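Local coordinates for protein putative dehydrogenase (Pseudarthrobacter phenanthrenivorans, PDB 6A3F) that catalyses the NAD(+)-dependent oxidation of levoglucosan to 3-dehydrolevoglucosan, working as a homotetramer of the Gfo/Idh/MocA family, at residues 224-235 with 264-275; 300-308 with 315-323. One frame throughout, in Å; residues are numbered along the deposited sequence.

How the interactions relate
Both contacts are antiparallel strand pairs in the large mixed sheet of the C-terminal, substrate-binding domain, and they follow one another along the chain without nesting or crossing. Interaction 1 comes first: the chain leaves helix 206-221, runs through strand 225-233, makes the two-stranded excursion of 238-242 and 256-261, and returns as strand 267-274 to close the loop; 28 residues separate 224-235 from 264-275. After strands 279-285 and 294-301, interaction 2 closes the shorter hairpin between 304-309 and 315-320. Strands 279-285, 174-182 and 294-301 lie between the pairs; because 300-308 begins on the end of strand 294-301, the nearest atoms of the contacts are about 9 Å apart. Both contacts also touch the second subunit.

Interaction 1 (224-235 with 264-275); sequences EFSAVNAVLSTW and VDDEVMTMIRFA
The edge of the F274 ring meets the face of F225, with the planes at 71°. I272 braces both: its CG2 lies over a face of F225, 4.0 Å from the ring centroid, and also covers the centre of one face of F274. With CG1 beside the backbone N (chi1 -55°), CG2 stands anti to that N and faces both rings. Beside the rings, S226 and A227 both give their N-H to R273 O, a classic beta bulge. Farther along, L232 CD2 presses against V268 CG2 at a tight 3.5 Å. At the far end the W235 indole NE1 donates to E267 OE1 over 2.8 Å; the oxygen lies near the ring plane but is met from above its carboxylate plane. D266 OD2 takes W235 N on its anti side at 2.7 Å and also accepts from I236 N. D266 and E267 both face S233, a second classic bulge. Helix 206-221 packs on F225 and V268, and helix 380-399 on V228 and A230. The face bearing N229 and M271 meets the second subunit, whose S176 bonds E267 OE2. The pair, bulged at both ends, lies between strands 279-285 and 403-404 in the mixed sheet of the substrate-binding domain.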
loop_
_atom_site.group_PDB
_atom_site.type_symbol
_atom_site.label_atom_id
_atom_site.label_comp_id
_atom_site.label_asym_id
_atom_site.label_seq_id
_atom_site.Cartn_x
_atom_site.Cartn_y
_atom_site.Cartn_z
ATOM N N GLU B 224 9.688 -19.580 23.011
ATOM C CA GLU B 224 8.649 -20.336 23.649
ATOM C C GLU B 224 7.739 -19.402 24.440
ATOM O O GLU B 224 8.130 -18.363 24.920
ATOM C CB GLU B 224 9.244 -21.384 24.601
ATOM C CG GLU B 224 10.096 -22.435 23.936
ATOM C CD GLU B 224 9.355 -23.466 23.088
ATOM O OE1 GLU B 224 8.121 -23.314 22.859
ATOM O OE2 GLU B 224 10.041 -24.392 22.595
ATOM N N PHE B 225 6.523 -19.867 24.651
ATOM C CA PHE B 225 5.551 -19.191 25.415
ATOM C C PHE B 225 5.691 -19.543 26.907
ATOM O O PHE B 225 5.821 -20.712 27.265
ATOM C CB PHE B 225 4.146 -19.613 24.965
ATOM C CG PHE B 225 3.648 -19.076 23.643
ATOM C CD1 PHE B 225 4.502 -18.920 22.564
ATOM C CD2 PHE B 225 2.319 -18.726 23.479
ATOM C CE1 PHE B 225 4.018 -18.485 21.333
ATOM C CE2 PHE B 225 1.850 -18.265 22.257
ATOM C CZ PHE B 225 2.695 -18.162 21.180
ATOM N N SER B 226 5.507 -18.547 27.747
ATOM C CA SER B 226 5.519 -18.751 29.221
ATOM C C SER B 226 4.089 -18.856 29.767
ATOM O O SER B 226 3.756 -19.729 30.592
ATOM C CB SER B 226 6.261 -17.644 29.888
ATOM O OG SER B 226 6.260 -17.867 31.290
ATOM N N ALA B 227 3.240 -17.921 29.374
ATOM C CA ALA B 227 1.868 -17.887 29.835
ATOM C C ALA B 227 0.974 -17.189 28.797
ATOM O O ALA B 227 1.440 -16.367 28.036
ATOM C CB ALA B 227 1.753 -17.230 31.191
ATOM N N VAL B 228 -0.316 -17.501 28.848
ATOM C CA VAL B 228 -1.329 -16.875 27.992
ATOM C C VAL B 228 -2.548 -16.391 28.796
ATOM O O VAL B 228 -2.865 -16.866 29.902
ATOM C CB VAL B 228 -1.767 -17.874 26.905
ATOM C CG1 VAL B 228 -0.633 -18.260 25.972
ATOM C CG2 VAL B 228 -2.387 -19.127 27.550
ATOM N N ASN B 229 -3.297 -15.464 28.195
ATOM C CA ASN B 229 -4.517 -14.947 28.768
ATOM C C ASN B 229 -5.461 -14.597 27.613
ATOM O O ASN B 229 -5.123 -13.741 26.744
ATOM C CB ASN B 229 -4.250 -13.735 29.662
ATOM C CG ASN B 229 -5.348 -13.440 30.672
ATOM O OD1 ASN B 229 -6.528 -13.479 30.374
ATOM N ND2 ASN B 229 -4.955 -13.113 31.884
ATOM N N ALA B 230 -6.610 -15.280 27.541
ATOM C CA ALA B 230 -7.339 -15.332 26.275
ATOM C C ALA B 230 -8.831 -15.059 26.438
ATOM O O ALA B 230 -9.414 -15.165 27.508
ATOM C CB ALA B 230 -7.153 -16.661 25.587
ATOM N N VAL B 231 -9.444 -14.771 25.286
ATOM C CA VAL B 231 -10.880 -14.699 25.139
ATOM C C VAL B 231 -11.255 -15.443 23.860
ATOM O O VAL B 231 -10.719 -15.130 22.802
ATOM C CB VAL B 231 -11.416 -13.250 25.086
ATOM C CG1 VAL B 231 -12.926 -13.215 24.799
ATOM C CG2 VAL B 231 -11.078 -12.460 26.341
ATOM N N LEU B 232 -12.230 -16.370 23.947
ATOM C CA LEU B 232 -12.787 -17.027 22.768
ATOM C C LEU B 232 -14.201 -16.519 22.502
ATOM O O LEU B 232 -14.987 -16.367 23.423
ATOM C CB LEU B 232 -12.826 -18.535 23.005
ATOM C CG LEU B 232 -11.489 -19.200 23.260
ATOM C CD1 LEU B 232 -11.721 -20.606 23.797
ATOM C CD2 LEU B 232 -10.647 -19.251 21.996
ATOM N N SER B 233 -14.532 -16.320 21.242
ATOM C CA SER B 233 -15.795 -15.816 20.869
ATOM C C SER B 233 -16.385 -16.692 19.768
ATOM O O SER B 233 -15.651 -17.207 18.896
ATOM C CB SER B 233 -15.698 -14.383 20.423
ATOM O OG SER B 233 -15.089 -13.565 21.411
ATOM N N THR B 234 -17.710 -16.885 19.840
ATOM C CA THR B 234 -18.469 -17.530 18.775
ATOM C C THR B 234 -19.518 -16.539 18.306
ATOM O O THR B 234 -20.339 -16.044 19.119
ATOM C CB THR B 234 -19.099 -18.853 19.217
ATOM O OG1 THR B 234 -18.047 -19.708 19.645
ATOM C CG2 THR B 234 -19.891 -19.517 18.109
ATOM N N TRP B 235 -19.438 -16.156 17.031
ATOM C CA TRP B 235 -20.278 -15.115 16.471
ATOM C C TRP B 235 -21.466 -15.671 15.673
ATOM O O TRP B 235 -22.430 -14.949 15.493
ATOM C CB TRP B 235 -19.449 -14.250 15.527
ATOM C CG TRP B 235 -18.266 -13.604 16.164
ATOM C CD1 TRP B 235 -16.974 -13.654 15.731
ATOM C CD2 TRP B 235 -18.297 -12.682 17.263
ATOM N NE1 TRP B 235 -16.186 -12.860 16.525
ATOM C CE2 TRP B 235 -16.953 -12.277 17.484
ATOM C CE3 TRP B 235 -19.296 -12.231 18.138
ATOM C CZ2 TRP B 235 -16.590 -11.397 18.498
ATOM C CZ3 TRP B 235 -18.926 -11.360 19.148
ATOM C CH2 TRP B 235 -17.596 -10.958 19.321
ATOM N N VAL B 264 -17.652 -24.323 18.758
ATOM C CA VAL B 264 -16.263 -23.956 18.766
ATOM C C VAL B 264 -16.202 -22.453 18.612
ATOM O O VAL B 264 -17.189 -21.848 18.319
ATOM C CB VAL B 264 -15.453 -24.637 17.657
ATOM C CG1 VAL B 264 -15.364 -26.123 17.895
ATOM C CG2 VAL B 264 -15.997 -24.306 16.279
ATOM N N ASP B 265 -14.982 -21.934 18.781
ATOM C CA ASP B 265 -14.698 -20.538 18.664
ATOM C C ASP B 265 -14.618 -20.129 17.174
ATOM O O ASP B 265 -14.008 -20.854 16.401
ATOM C CB ASP B 265 -13.345 -20.291 19.367
ATOM C CG ASP B 265 -12.199 -21.084 18.752
ATOM O OD1 ASP B 265 -12.140 -22.311 18.916
ATOM O OD2 ASP B 265 -11.303 -20.482 18.094
ATOM N N ASP B 266 -15.232 -18.995 16.841
ATOM C CA ASP B 266 -15.043 -18.284 15.558
ATOM C C ASP B 266 -13.815 -17.337 15.620
ATOM O O ASP B 266 -13.256 -16.957 14.577
ATOM C CB ASP B 266 -16.254 -17.436 15.208
ATOM C CG ASP B 266 -17.448 -18.279 14.711
ATOM O OD1 ASP B 266 -17.254 -19.369 14.102
ATOM O OD2 ASP B 266 -18.572 -17.772 14.982
ATOM N N GLU B 267 -13.373 -17.042 16.840
ATOM C CA GLU B 267 -12.393 -15.988 17.072
ATOM C C GLU B 267 -11.681 -16.224 18.398
ATOM O O GLU B 267 -12.333 -16.635 19.383
ATOM C CB GLU B 267 -13.075 -14.624 17.073
ATOM C CG GLU B 267 -12.106 -13.455 17.240
ATOM C CD GLU B 267 -12.674 -12.100 16.848
ATOM O OE1 GLU B 267 -13.534 -12.067 15.988
ATOM O OE2 GLU B 267 -12.256 -11.066 17.427
ATOM N N VAL B 268 -10.348 -16.000 18.383
ATOM C CA VAL B 268 -9.549 -16.092 19.559
ATOM C C VAL B 268 -8.662 -14.846 19.631
ATOM O O VAL B 268 -8.090 -14.437 18.632
ATOM C CB VAL B 268 -8.707 -17.380 19.594
ATOM C CG1 VAL B 268 -7.813 -17.549 18.377
ATOM C CG2 VAL B 268 -7.877 -17.465 20.870
ATOM N N MET B 269 -8.602 -14.206 20.791
ATOM C CA MET B 269 -7.471 -13.321 21.045
ATOM C C MET B 269 -6.777 -13.734 22.337
ATOM O O MET B 269 -7.429 -14.161 23.297
ATOM C CB MET B 269 -7.884 -11.845 21.079
ATOM C CG MET B 269 -8.711 -11.400 22.246
ATOM S SD MET B 269 -9.222 -9.631 22.220
ATOM C CE MET B 269 -10.584 -9.698 23.385
ATOM N N THR B 270 -5.454 -13.630 22.343
ATOM C CA THR B 270 -4.707 -14.011 23.532
ATOM C C THR B 270 -3.527 -13.060 23.681
ATOM O O THR B 270 -2.832 -12.785 22.669
ATOM C CB THR B 270 -4.268 -15.475 23.476
ATOM O OG1 THR B 270 -3.692 -15.802 24.751
ATOM C CG2 THR B 270 -3.277 -15.783 22.370
ATOM N N MET B 271 -3.286 -12.614 24.927
ATOM C CA MET B 271 -2.018 -11.989 25.258
ATOM C C MET B 271 -1.014 -13.086 25.630
ATOM O O MET B 271 -1.381 -14.230 25.967
ATOM C CB MET B 271 -2.158 -10.971 26.383
ATOM C CG MET B 271 -3.229 -9.906 26.164
ATOM S SD MET B 271 -3.183 -8.526 27.348
ATOM C CE MET B 271 -3.906 -9.308 28.799
ATOM N N ILE B 272 0.281 -12.798 25.480
ATOM C CA ILE B 272 1.336 -13.763 25.623
ATOM C C ILE B 272 2.473 -13.133 26.422
ATOM O O ILE B 272 2.858 -11.967 26.203
ATOM C CB ILE B 272 1.884 -14.211 24.262
ATOM C CG1 ILE B 272 0.793 -14.756 23.341
ATOM C CG2 ILE B 272 3.078 -15.159 24.412
ATOM C CD1 ILE B 272 1.185 -14.672 21.887
ATOM N N ARG B 273 2.973 -13.920 27.386
ATOM C CA ARG B 273 4.263 -13.650 27.947
ATOM C C ARG B 273 5.208 -14.722 27.423
ATOM O O ARG B 273 4.999 -15.924 27.633
ATOM C CB ARG B 273 4.236 -13.588 29.480
ATOM C CG ARG B 273 5.639 -13.498 30.075
ATOM C CD ARG B 273 6.342 -12.137 29.883
ATOM N NE ARG B 273 5.565 -11.135 30.615
ATOM C CZ ARG B 273 5.865 -9.850 30.678
ATOM N NH1 ARG B 273 6.993 -9.410 30.133
ATOM N NH2 ARG B 273 5.022 -9.020 31.251
ATOM N N PHE B 274 6.267 -14.292 26.762
ATOM C CA PHE B 274 7.218 -15.217 26.243
ATOM C C PHE B 274 8.212 -15.625 27.355
ATOM O O PHE B 274 8.520 -14.807 28.230
ATOM C CB PHE B 274 7.976 -14.613 25.056
ATOM C CG PHE B 274 7.139 -14.496 23.806
ATOM C CD1 PHE B 274 7.004 -15.574 22.943
ATOM C CD2 PHE B 274 6.450 -13.317 23.541
ATOM C CE1 PHE B 274 6.222 -15.454 21.805
ATOM C CE2 PHE B 274 5.683 -13.196 22.389
ATOM C CZ PHE B 274 5.569 -14.273 21.533
ATOM N N ALA B 275 8.739 -16.838 27.229
ATOM C CA ALA B 275 9.815 -17.374 28.119
ATOM C C ALA B 275 11.001 -16.406 28.183
ATOM O O ALA B 275 11.537 -16.221 29.257
ATOM C CB ALA B 275 10.266 -18.745 27.678
#

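Interaction 2 (300-308 with 315-323); sequences HGTEGSIVF and ELQVAFASD
V307 and Q317, which with L316 bury the most surface here, form an antiparallel hydrogen-bonded pair. V307 N donates to Q317 O at 2.9 Å, and Q317 N returns a bond of 3.0 Å to V307 O. Their side chains lie alongside, pointing the same way. V307 CG1, anti to its own nitrogen (chi1 168°), approaches the Q317 amide oxygen OE1 at 4.1 Å, while Q317 CB rests against V307 O. L316 works on the other face: its CG, also opposite the backbone N (chi1 -169°), turns CD1 in toward the partner strand, where it touches I306 CG2 at 3.6 Å, F308 CB and V307 O. I306 crosses L316 at a slant, and its CG1 runs beside V318 CG2. S305 and A319 exchange a second pair of backbone bonds. G304 follows, its CA 3.0 Å from A319 O, in a backbone conformation that calls for glycine. A321 N donates to E303 O from well above the carbonyl plane, and a water bridges the same oxygen to S322 N.

The hairpin is part of the mixed sheet, and at its F308 end the side chain lies about 6 Å from that of Y153, which binds levoglucosan. I306, L316 and V318 form an apolar face, with Y165 of helix 157-167 against L316 and V318; the face of S305, V307, Q317 and A319 is mixed and in part meets the second subunit, where H289 O bonds S305 OG. Backbone bonds fix the register, while side-chain contacts across the hairpin are largely dispersive.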
loop_
_atom_site.group_PDB
_atom_site.type_symbol
_atom_site.label_atom_id
_atom_site.label_comp_id
_atom_site.label_asym_id
_atom_site.label_seq_id
_atom_site.Cartn_x
_atom_site.Cartn_y
_atom_site.Cartn_z
ATOM N N HIS B 300 8.615 -5.882 17.109
ATOM C CA HIS B 300 9.417 -4.679 17.516
ATOM C C HIS B 300 10.651 -5.159 18.288
ATOM O O HIS B 300 10.511 -5.794 19.342
ATOM C CB HIS B 300 8.604 -3.693 18.323
ATOM C CG HIS B 300 7.336 -3.263 17.657
ATOM N ND1 HIS B 300 6.178 -3.002 18.353
ATOM C CD2 HIS B 300 7.055 -3.052 16.363
ATOM C CE1 HIS B 300 5.232 -2.636 17.486
ATOM N NE2 HIS B 300 5.739 -2.657 16.274
ATOM N N GLY B 301 11.830 -4.898 17.712
ATOM C CA GLY B 301 13.087 -5.157 18.386
ATOM C C GLY B 301 13.732 -3.862 18.862
ATOM O O GLY B 301 13.298 -2.772 18.481
ATOM N N THR B 302 14.843 -3.971 19.600
ATOM C CA THR B 302 15.468 -2.755 20.126
ATOM C C THR B 302 16.100 -1.940 18.993
ATOM O O THR B 302 16.369 -0.742 19.209
ATOM C CB THR B 302 16.491 -3.081 21.228
ATOM O OG1 THR B 302 17.402 -3.992 20.632
ATOM C CG2 THR B 302 15.831 -3.689 22.442
ATOM N N GLU B 303 16.417 -2.565 17.846
ATOM C CA GLU B 303 17.135 -1.869 16.750
ATOM C C GLU B 303 16.393 -1.943 15.416
ATOM O O GLU B 303 16.965 -1.617 14.357
ATOM C CB GLU B 303 18.515 -2.491 16.548
ATOM C CG GLU B 303 19.321 -2.538 17.826
ATOM C CD GLU B 303 19.739 -1.174 18.327
ATOM O OE1 GLU B 303 19.667 -0.215 17.523
ATOM O OE2 GLU B 303 20.141 -1.069 19.509
ATOM N N GLY B 304 15.138 -2.333 15.438
ATOM C CA GLY B 304 14.370 -2.355 14.205
ATOM C C GLY B 304 13.059 -3.102 14.370
ATOM O O GLY B 304 12.720 -3.591 15.459
ATOM N N SER B 305 12.305 -3.149 13.274
ATOM C CA SER B 305 10.985 -3.781 13.275
ATOM C C SER B 305 10.793 -4.546 11.948
ATOM O O SER B 305 11.407 -4.223 10.901
ATOM C CB SER B 305 9.888 -2.741 13.453
ATOM O OG SER B 305 9.921 -2.024 14.665
ATOM N N ILE B 306 9.925 -5.581 11.965
ATOM C CA ILE B 306 9.651 -6.418 10.841
ATOM C C ILE B 306 8.135 -6.628 10.776
ATOM O O ILE B 306 7.544 -6.899 11.798
ATOM C CB ILE B 306 10.337 -7.787 10.926
ATOM C CG1 ILE B 306 11.866 -7.656 11.042
ATOM C CG2 ILE B 306 9.952 -8.653 9.744
ATOM C CD1 ILE B 306 12.526 -8.924 11.508
ATOM N N VAL B 307 7.569 -6.459 9.582
ATOM C CA VAL B 307 6.130 -6.612 9.360
ATOM C C VAL B 307 5.951 -7.547 8.170
ATOM O O VAL B 307 6.664 -7.417 7.153
ATOM C CB VAL B 307 5.464 -5.238 9.111
ATOM C CG1 VAL B 307 4.031 -5.379 8.587
ATOM C CG2 VAL B 307 5.502 -4.397 10.372
ATOM N N PHE B 308 4.973 -8.447 8.241
ATOM C CA PHE B 308 4.721 -9.404 7.180
ATOM C C PHE B 308 3.208 -9.522 6.996
ATOM O O PHE B 308 2.467 -9.417 7.973
ATOM C CB PHE B 308 5.261 -10.800 7.522
ATOM C CG PHE B 308 4.873 -11.905 6.570
ATOM C CD1 PHE B 308 5.399 -11.957 5.284
ATOM C CD2 PHE B 308 4.023 -12.924 6.966
ATOM C CE1 PHE B 308 5.030 -12.954 4.401
ATOM C CE2 PHE B 308 3.697 -13.944 6.084
ATOM C CZ PHE B 308 4.209 -13.973 4.819
ATOM N N GLU B 315 6.677 -10.108 -0.136
ATOM C CA GLU B 315 7.196 -8.967 0.522
ATOM C C GLU B 315 7.510 -9.259 1.984
ATOM O O GLU B 315 6.716 -9.907 2.687
ATOM C CB GLU B 315 6.166 -7.831 0.566
ATOM C CG GLU B 315 5.869 -7.235 -0.779
ATOM C CD GLU B 315 4.724 -6.240 -0.785
ATOM O OE1 GLU B 315 4.369 -5.693 0.280
ATOM O OE2 GLU B 315 4.210 -6.005 -1.872
ATOM N N LEU B 316 8.601 -8.647 2.456
ATOM C CA LEU B 316 8.841 -8.432 3.873
ATOM C C LEU B 316 9.140 -6.952 4.125
ATOM O O LEU B 316 9.916 -6.390 3.401
ATOM C CB LEU B 316 10.010 -9.273 4.394
ATOM C CG LEU B 316 10.134 -9.281 5.920
ATOM C CD1 LEU B 316 8.989 -10.068 6.572
ATOM C CD2 LEU B 316 11.461 -9.902 6.344
ATOM N N GLN B 317 8.528 -6.351 5.128
ATOM C CA GLN B 317 8.842 -4.999 5.477
ATOM C C GLN B 317 9.810 -4.997 6.670
ATOM O O GLN B 317 9.565 -5.680 7.676
ATOM C CB GLN B 317 7.590 -4.190 5.774
ATOM C CG GLN B 317 6.660 -4.130 4.576
ATOM C CD GLN B 317 5.410 -3.346 4.866
ATOM O OE1 GLN B 317 4.300 -3.869 4.794
ATOM N NE2 GLN B 317 5.568 -2.077 5.170
ATOM N N VAL B 318 10.847 -4.181 6.580
ATOM C CA VAL B 318 11.816 -4.095 7.703
ATOM C C VAL B 318 12.304 -2.664 7.845
ATOM O O VAL B 318 12.596 -2.040 6.848
ATOM C CB VAL B 318 12.986 -5.072 7.546
ATOM C CG1 VAL B 318 13.761 -4.920 6.244
ATOM C CG2 VAL B 318 13.915 -5.046 8.764
ATOM N N ALA B 319 12.337 -2.181 9.094
ATOM C CA ALA B 319 12.790 -0.851 9.419
ATOM C C ALA B 319 14.006 -1.009 10.328
ATOM O O ALA B 319 13.860 -1.663 11.340
ATOM C CB ALA B 319 11.686 -0.063 10.088
ATOM N N PHE B 320 15.158 -0.458 9.911
ATOM C CA PHE B 320 16.387 -0.440 10.715
ATOM C C PHE B 320 16.589 0.911 11.399
ATOM O O PHE B 320 16.657 1.987 10.781
ATOM C CB PHE B 320 17.583 -0.847 9.855
ATOM C CG PHE B 320 17.467 -2.212 9.249
ATOM C CD1 PHE B 320 17.502 -3.353 10.057
ATOM C CD2 PHE B 320 17.274 -2.364 7.882
ATOM C CE1 PHE B 320 17.429 -4.612 9.496
ATOM C CE2 PHE B 320 17.165 -3.626 7.330
ATOM C CZ PHE B 320 17.257 -4.750 8.129
ATOM N N ALA B 321 16.754 0.850 12.726
ATOM C CA ALA B 321 17.049 1.999 13.546
ATOM C C ALA B 321 18.360 2.674 13.098
ATOM O O ALA B 321 18.498 3.857 13.237
ATOM C CB ALA B 321 17.136 1.628 15.018
ATOM N N SER B 322 19.279 1.923 12.561
ATOM C CA SER B 322 20.590 2.473 12.210
ATOM C C SER B 322 20.532 3.410 10.977
ATOM O O SER B 322 21.561 3.997 10.628
ATOM C CB SER B 322 21.531 1.343 11.951
ATOM O OG SER B 322 21.087 0.562 10.849
ATOM N N ASP B 323 19.414 3.473 10.217
ATOM C CA ASP B 323 19.357 4.353 8.991
ATOM C C ASP B 323 19.640 5.770 9.418
ATOM O O ASP B 323 19.302 6.174 10.505
ATOM C CB ASP B 323 17.960 4.321 8.355
ATOM C CG ASP B 323 17.590 3.000 7.690
ATOM O OD1 ASP B 323 18.455 2.252 7.318
ATOM O OD2 ASP B 323 16.346 2.738 7.503
HETATM O O HOH W 1 19.389 -0.992 13.258
#